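Local coordinates for protein aldehyde dehydrogenase (Trypanosoma brucei, PDB 5MYP) that probably oxidises aldehydes to carboxylic acids with NAD+ as the electron acceptor, at residues 226-240 with 261-275. Sequence-based numbering, arbitrary orientation.
Unlike the reference sequence in segment 226-240: Thr235 (reference Ser).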
loop_
_atom_site.group_PDB
_atom_site.type_symbol
_atom_site.label_atom_id
_atom_site.label_comp_id
_atom_site.label_asym_id
_atom_site.label_seq_id
_atom_site.Cartn_x
_atom_site.Cartn_y
_atom_site.Cartn_z
ATOM N N GLY A 226 11.220 6.398 14.812
ATOM C CA GLY A 226 11.148 7.848 14.883
ATOM C C GLY A 226 11.080 8.227 16.344
ATOM O O GLY A 226 11.149 7.364 17.224
ATOM N N LYS A 227 10.929 9.517 16.599
ATOM C CA LYS A 227 10.918 10.042 17.951
ATOM C C LYS A 227 9.480 10.294 18.375
ATOM O O LYS A 227 8.927 11.356 18.088
ATOM C CB LYS A 227 11.733 11.333 18.016
ATOM C CG LYS A 227 13.202 11.160 17.656
ATOM C CD LYS A 227 13.940 12.488 17.604
ATOM C CE LYS A 227 14.124 13.117 18.980
ATOM N NZ LYS A 227 15.070 12.363 19.850
ATOM N N SER A 228 8.878 9.309 19.044
ATOM C CA SER A 228 7.498 9.435 19.535
ATOM C C SER A 228 7.438 10.431 20.698
ATOM O O SER A 228 7.991 10.153 21.768
ATOM C CB SER A 228 6.941 8.084 19.992
ATOM O OG SER A 228 6.896 7.146 18.924
ATOM N N PRO A 229 6.785 11.594 20.494
ATOM C CA PRO A 229 6.724 12.590 21.560
ATOM C C PRO A 229 5.628 12.300 22.580
ATOM O O PRO A 229 4.612 11.686 22.241
ATOM C CB PRO A 229 6.407 13.882 20.811
ATOM C CG PRO A 229 5.637 13.448 19.620
ATOM C CD PRO A 229 6.050 12.041 19.295
ATOM N N VAL A 230 5.854 12.739 23.818
ATOM C CA VAL A 230 4.825 12.756 24.852
ATOM C C VAL A 230 4.540 14.213 25.192
ATOM O O VAL A 230 5.412 14.919 25.701
ATOM C CB VAL A 230 5.255 12.018 26.136
ATOM C CG1 VAL A 230 4.125 12.029 27.165
ATOM C CG2 VAL A 230 5.669 10.589 25.829
ATOM N N VAL A 231 3.322 14.658 24.898
ATOM C CA VAL A 231 2.877 16.001 25.242
ATOM C C VAL A 231 2.134 15.920 26.577
ATOM O O VAL A 231 1.231 15.102 26.732
ATOM C CB VAL A 231 1.968 16.589 24.147
ATOM C CG1 VAL A 231 1.479 17.983 24.528
ATOM C CG2 VAL A 231 2.707 16.619 22.813
ATOM N N VAL A 232 2.532 16.752 27.541
ATOM C CA VAL A 232 1.865 16.823 28.844
ATOM C C VAL A 232 1.463 18.274 29.079
ATOM O O VAL A 232 2.325 19.149 29.147
ATOM C CB VAL A 232 2.785 16.333 29.983
ATOM C CG1 VAL A 232 2.068 16.393 31.332
ATOM C CG2 VAL A 232 3.287 14.921 29.693
ATOM N N ASP A 233 0.161 18.533 29.189
ATOM C CA ASP A 233 -0.337 19.902 29.363
ATOM C C ASP A 233 -0.453 20.265 30.855
ATOM O O ASP A 233 0.095 19.560 31.699
ATOM C CB ASP A 233 -1.635 20.121 28.545
ATOM C CG ASP A 233 -2.894 19.596 29.226
ATOM O OD1 ASP A 233 -2.808 18.851 30.225
ATOM O OD2 ASP A 233 -3.993 19.945 28.740
ATOM N N ASP A 234 -1.151 21.359 31.158
ATOM C CA ASP A 234 -1.324 21.863 32.537
ATOM C C ASP A 234 -2.653 21.466 33.225
ATOM O O ASP A 234 -3.031 22.073 34.230
ATOM C CB ASP A 234 -1.144 23.396 32.561
ATOM C CG ASP A 234 -2.101 24.135 31.618
ATOM O OD1 ASP A 234 -2.812 23.481 30.821
ATOM O OD2 ASP A 234 -2.126 25.385 31.659
ATOM N N THR A 235 -3.340 20.443 32.708
ATOM C CA THR A 235 -4.619 19.985 33.275
ATOM C C THR A 235 -4.500 18.635 33.998
ATOM O O THR A 235 -5.522 18.056 34.373
ATOM C CB THR A 235 -5.717 19.895 32.184
ATOM O OG1 THR A 235 -5.356 18.916 31.198
ATOM C CG2 THR A 235 -5.919 21.253 31.508
ATOM N N CYS A 236 -3.265 18.159 34.216
ATOM C CA CYS A 236 -3.001 16.839 34.811
ATOM C C CYS A 236 -2.305 16.879 36.184
ATOM O O CYS A 236 -1.790 15.851 36.632
ATOM C CB CYS A 236 -2.141 15.996 33.851
ATOM S SG CYS A 236 -2.870 15.685 32.231
ATOM N N ALA A 237 -2.297 18.029 36.863
ATOM C CA ALA A 237 -1.621 18.143 38.172
ATOM C C ALA A 237 -2.071 17.065 39.164
ATOM O O ALA A 237 -1.238 16.429 39.809
ATOM C CB ALA A 237 -1.823 19.527 38.770
ATOM N N ASP A 238 -3.383 16.839 39.245
ATOM C CA ASP A 238 -3.955 15.823 40.144
ATOM C C ASP A 238 -3.705 14.373 39.700
ATOM O O ASP A 238 -3.848 13.457 40.507
ATOM C CB ASP A 238 -5.467 16.040 40.310
ATOM C CG ASP A 238 -5.811 17.378 40.957
ATOM O OD1 ASP A 238 -4.983 17.943 41.707
ATOM O OD2 ASP A 238 -6.934 17.862 40.714
ATOM N N ASN A 239 -3.361 14.176 38.426
ATOM C CA ASN A 239 -3.082 12.848 37.856
ATOM C C ASN A 239 -1.592 12.584 37.620
ATOM O O ASN A 239 -1.241 11.609 36.954
ATOM C CB ASN A 239 -3.821 12.703 36.518
ATOM C CG ASN A 239 -5.284 13.084 36.614
ATOM O OD1 ASN A 239 -6.072 12.403 37.273
ATOM N ND2 ASN A 239 -5.653 14.174 35.959
ATOM N N MET A 240 -0.720 13.424 38.182
ATOM C CA MET A 240 0.698 13.438 37.803
ATOM C C MET A 240 1.437 12.140 38.147
ATOM O O MET A 240 2.375 11.767 37.443
ATOM C CB MET A 240 1.411 14.651 38.427
ATOM C CG MET A 240 2.771 14.992 37.825
ATOM S SD MET A 240 2.755 15.328 36.050
ATOM C CE MET A 240 1.703 16.772 35.931
ATOM N N ALA A 261 8.320 3.585 22.061
ATOM C CA ALA A 261 8.698 4.070 23.390
ATOM C C ALA A 261 8.540 5.588 23.424
ATOM O O ALA A 261 8.686 6.239 22.394
ATOM C CB ALA A 261 10.132 3.697 23.724
ATOM N N PRO A 262 8.227 6.154 24.606
ATOM C CA PRO A 262 8.283 7.610 24.717
ATOM C C PRO A 262 9.722 8.073 24.493
ATOM O O PRO A 262 10.615 7.705 25.250
ATOM C CB PRO A 262 7.791 7.882 26.148
ATOM C CG PRO A 262 7.967 6.606 26.885
ATOM C CD PRO A 262 7.857 5.505 25.878
ATOM N N ASP A 263 9.945 8.821 23.418
ATOM C CA ASP A 263 11.291 9.224 23.027
ATOM C C ASP A 263 11.690 10.470 23.801
ATOM O O ASP A 263 12.768 10.506 24.385
ATOM C CB ASP A 263 11.374 9.463 21.519
ATOM C CG ASP A 263 12.784 9.780 21.054
ATOM O OD1 ASP A 263 13.198 10.954 21.174
ATOM O OD2 ASP A 263 13.476 8.865 20.563
ATOM N N TYR A 264 10.822 11.483 23.775
ATOM C CA TYR A 264 11.010 12.717 24.543
ATOM C C TYR A 264 9.673 13.280 25.012
ATOM O O TYR A 264 8.616 12.878 24.519
ATOM C CB TYR A 264 11.759 13.767 23.717
ATOM C CG TYR A 264 11.018 14.284 22.496
ATOM C CD1 TYR A 264 11.055 13.588 21.290
ATOM C CD2 TYR A 264 10.299 15.479 22.539
ATOM C CE1 TYR A 264 10.391 14.059 20.164
ATOM C CE2 TYR A 264 9.633 15.960 21.415
ATOM C CZ TYR A 264 9.686 15.248 20.230
ATOM O OH TYR A 264 9.028 15.712 19.113
ATOM N N VAL A 265 9.741 14.212 25.960
ATOM C CA VAL A 265 8.560 14.853 26.546
ATOM C C VAL A 265 8.552 16.348 26.206
ATOM O O VAL A 265 9.596 17.004 26.235
ATOM C CB VAL A 265 8.528 14.675 28.085
ATOM C CG1 VAL A 265 7.337 15.400 28.702
ATOM C CG2 VAL A 265 8.490 13.197 28.459
ATOM N N VAL A 266 7.369 16.865 25.868
ATOM C CA VAL A 266 7.126 18.301 25.749
ATOM C C VAL A 266 6.077 18.637 26.805
ATOM O O VAL A 266 4.899 18.296 26.651
ATOM C CB VAL A 266 6.633 18.708 24.342
ATOM C CG1 VAL A 266 6.586 20.229 24.213
ATOM C CG2 VAL A 266 7.531 18.109 23.265
ATOM N N VAL A 267 6.511 19.289 27.885
ATOM C CA VAL A 267 5.652 19.538 29.052
ATOM C C VAL A 267 5.344 21.032 29.176
ATOM O O VAL A 267 6.195 21.870 28.880
ATOM C CB VAL A 267 6.264 18.968 30.363
ATOM C CG1 VAL A 267 7.637 19.556 30.666
ATOM C CG2 VAL A 267 5.317 19.160 31.544
ATOM N N GLU A 268 4.129 21.364 29.605
ATOM C CA GLU A 268 3.758 22.765 29.807
ATOM C C GLU A 268 4.697 23.353 30.869
ATOM O O GLU A 268 4.973 22.708 31.884
ATOM C CB GLU A 268 2.284 22.893 30.213
ATOM C CG GLU A 268 1.679 24.283 30.018
ATOM C CD GLU A 268 1.977 25.260 31.152
ATOM O OE1 GLU A 268 2.259 24.821 32.289
ATOM O OE2 GLU A 268 1.922 26.481 30.908
ATOM N N LYS A 269 5.188 24.562 30.599
ATOM C CA LYS A 269 6.266 25.218 31.371
ATOM C C LYS A 269 6.117 25.103 32.899
ATOM O O LYS A 269 7.073 24.761 33.600
ATOM C CB LYS A 269 6.341 26.695 30.963
ATOM C CG LYS A 269 7.571 27.459 31.433
ATOM C CD LYS A 269 7.492 28.925 31.014
ATOM C CE LYS A 269 6.305 29.647 31.650
ATOM N NZ LYS A 269 6.458 31.129 31.691
ATOM N N SER A 270 4.913 25.375 33.394
ATOM C CA SER A 270 4.632 25.358 34.832
ATOM C C SER A 270 4.628 23.960 35.471
ATOM O O SER A 270 4.743 23.855 36.695
ATOM C CB SER A 270 3.300 26.067 35.126
ATOM O OG SER A 270 2.186 25.250 34.809
ATOM N N MET A 271 4.498 22.907 34.658
ATOM C CA MET A 271 4.447 21.527 35.142
ATOM C C MET A 271 5.772 20.765 35.104
ATOM O O MET A 271 5.807 19.602 35.508
ATOM C CB MET A 271 3.405 20.737 34.329
ATOM C CG MET A 271 1.991 21.295 34.370
ATOM S SD MET A 271 1.279 21.090 36.013
ATOM C CE MET A 271 0.095 22.434 36.034
ATOM N N GLU A 272 6.853 21.405 34.651
ATOM C CA GLU A 272 8.137 20.711 34.461
ATOM C C GLU A 272 8.650 20.052 35.741
ATOM O O GLU A 272 9.038 18.885 35.720
ATOM C CB GLU A 272 9.213 21.662 33.918
ATOM C CG GLU A 272 10.482 20.960 33.430
ATOM C CD GLU A 272 11.645 21.908 33.161
ATOM O OE1 GLU A 272 11.476 23.143 33.231
ATOM O OE2 GLU A 272 12.748 21.413 32.869
ATOM N N SER A 273 8.648 20.800 36.844
ATOM C CA SER A 273 9.225 20.308 38.097
ATOM C C SER A 273 8.426 19.143 38.674
ATOM O O SER A 273 9.006 18.126 39.041
ATOM C CB SER A 273 9.346 21.430 39.132
ATOM O OG SER A 273 10.008 20.973 40.301
ATOM N N VAL A 274 7.102 19.296 38.750
ATOM C CA VAL A 274 6.238 18.221 39.268
ATOM C C VAL A 274 6.304 16.938 38.427
ATOM O O VAL A 274 6.299 15.840 38.984
ATOM C CB VAL A 274 4.760 18.654 39.475
ATOM C CG1 VAL A 274 4.663 19.704 40.576
ATOM C CG2 VAL A 274 4.104 19.148 38.187
ATOM N N LEU A 275 6.396 17.080 37.104
ATOM C CA LEU A 275 6.526 15.918 36.220
ATOM C C LEU A 275 7.846 15.190 36.447
ATOM O O LEU A 275 7.862 13.972 36.609
ATOM C CB LEU A 275 6.407 16.320 34.744
ATOM C CG LEU A 275 6.594 15.212 33.698
ATOM C CD1 LEU A 275 5.630 14.057 33.921
ATOM C CD2 LEU A 275 6.441 15.783 32.300
HETATM O O HOH W 1 9.664 6.557 19.930
HETATM O O HOH W 2 9.024 13.858 17.053
#
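Lys227 and Asp263 meet in a buried salt bridge: the lysine chain, bent at chi3 (70°) and chi4 (69°), curls so that NZ reaches OD1 on its syn side at 2.7 Å. NZ also donates to the carbonyls of Val361 and Glu364, while Asp263 OD2 accepts from the Ile366 amide; NZ thus has three acceptors and each carboxylate oxygen a donor. Lys227 crosses the Tyr264 side chain at about a right angle, CB in plane at the ring edge, while Pro229 lies alongside, CA over one face and CB 4.1 Å from the centroid, 30° off the normal, in an off-centre CH-pi contact. A water joins Tyr264 OH to Lys227 O. In the parallel pairing, Val230 and Val232 give their N-H to Tyr264 O and Val266 O, and their carbonyls accept from Val266 N and Glu268 N; before them Asp263 N donates to Ser228 O. On the face bearing Val230 and Val232, Val230 CG2 presses on Pro262 CB at 3.5 Å, and Val232 CG2 meets Val265 CG1 and Leu275 CD2 on one side, 4.2 Å from each. Further on, Met240 sets SD 3.8 Å from Leu275 CD1 and CE against Val274 CG2; Met271 CE packs on Asp234 CB. These are the two strands of a right-handed beta-alpha-beta unit crossing over through helix 240-252; strands 395-398 and 370-376 flank the pair, and helix 379-387 packs on Pro229, Val231 and Tyr264.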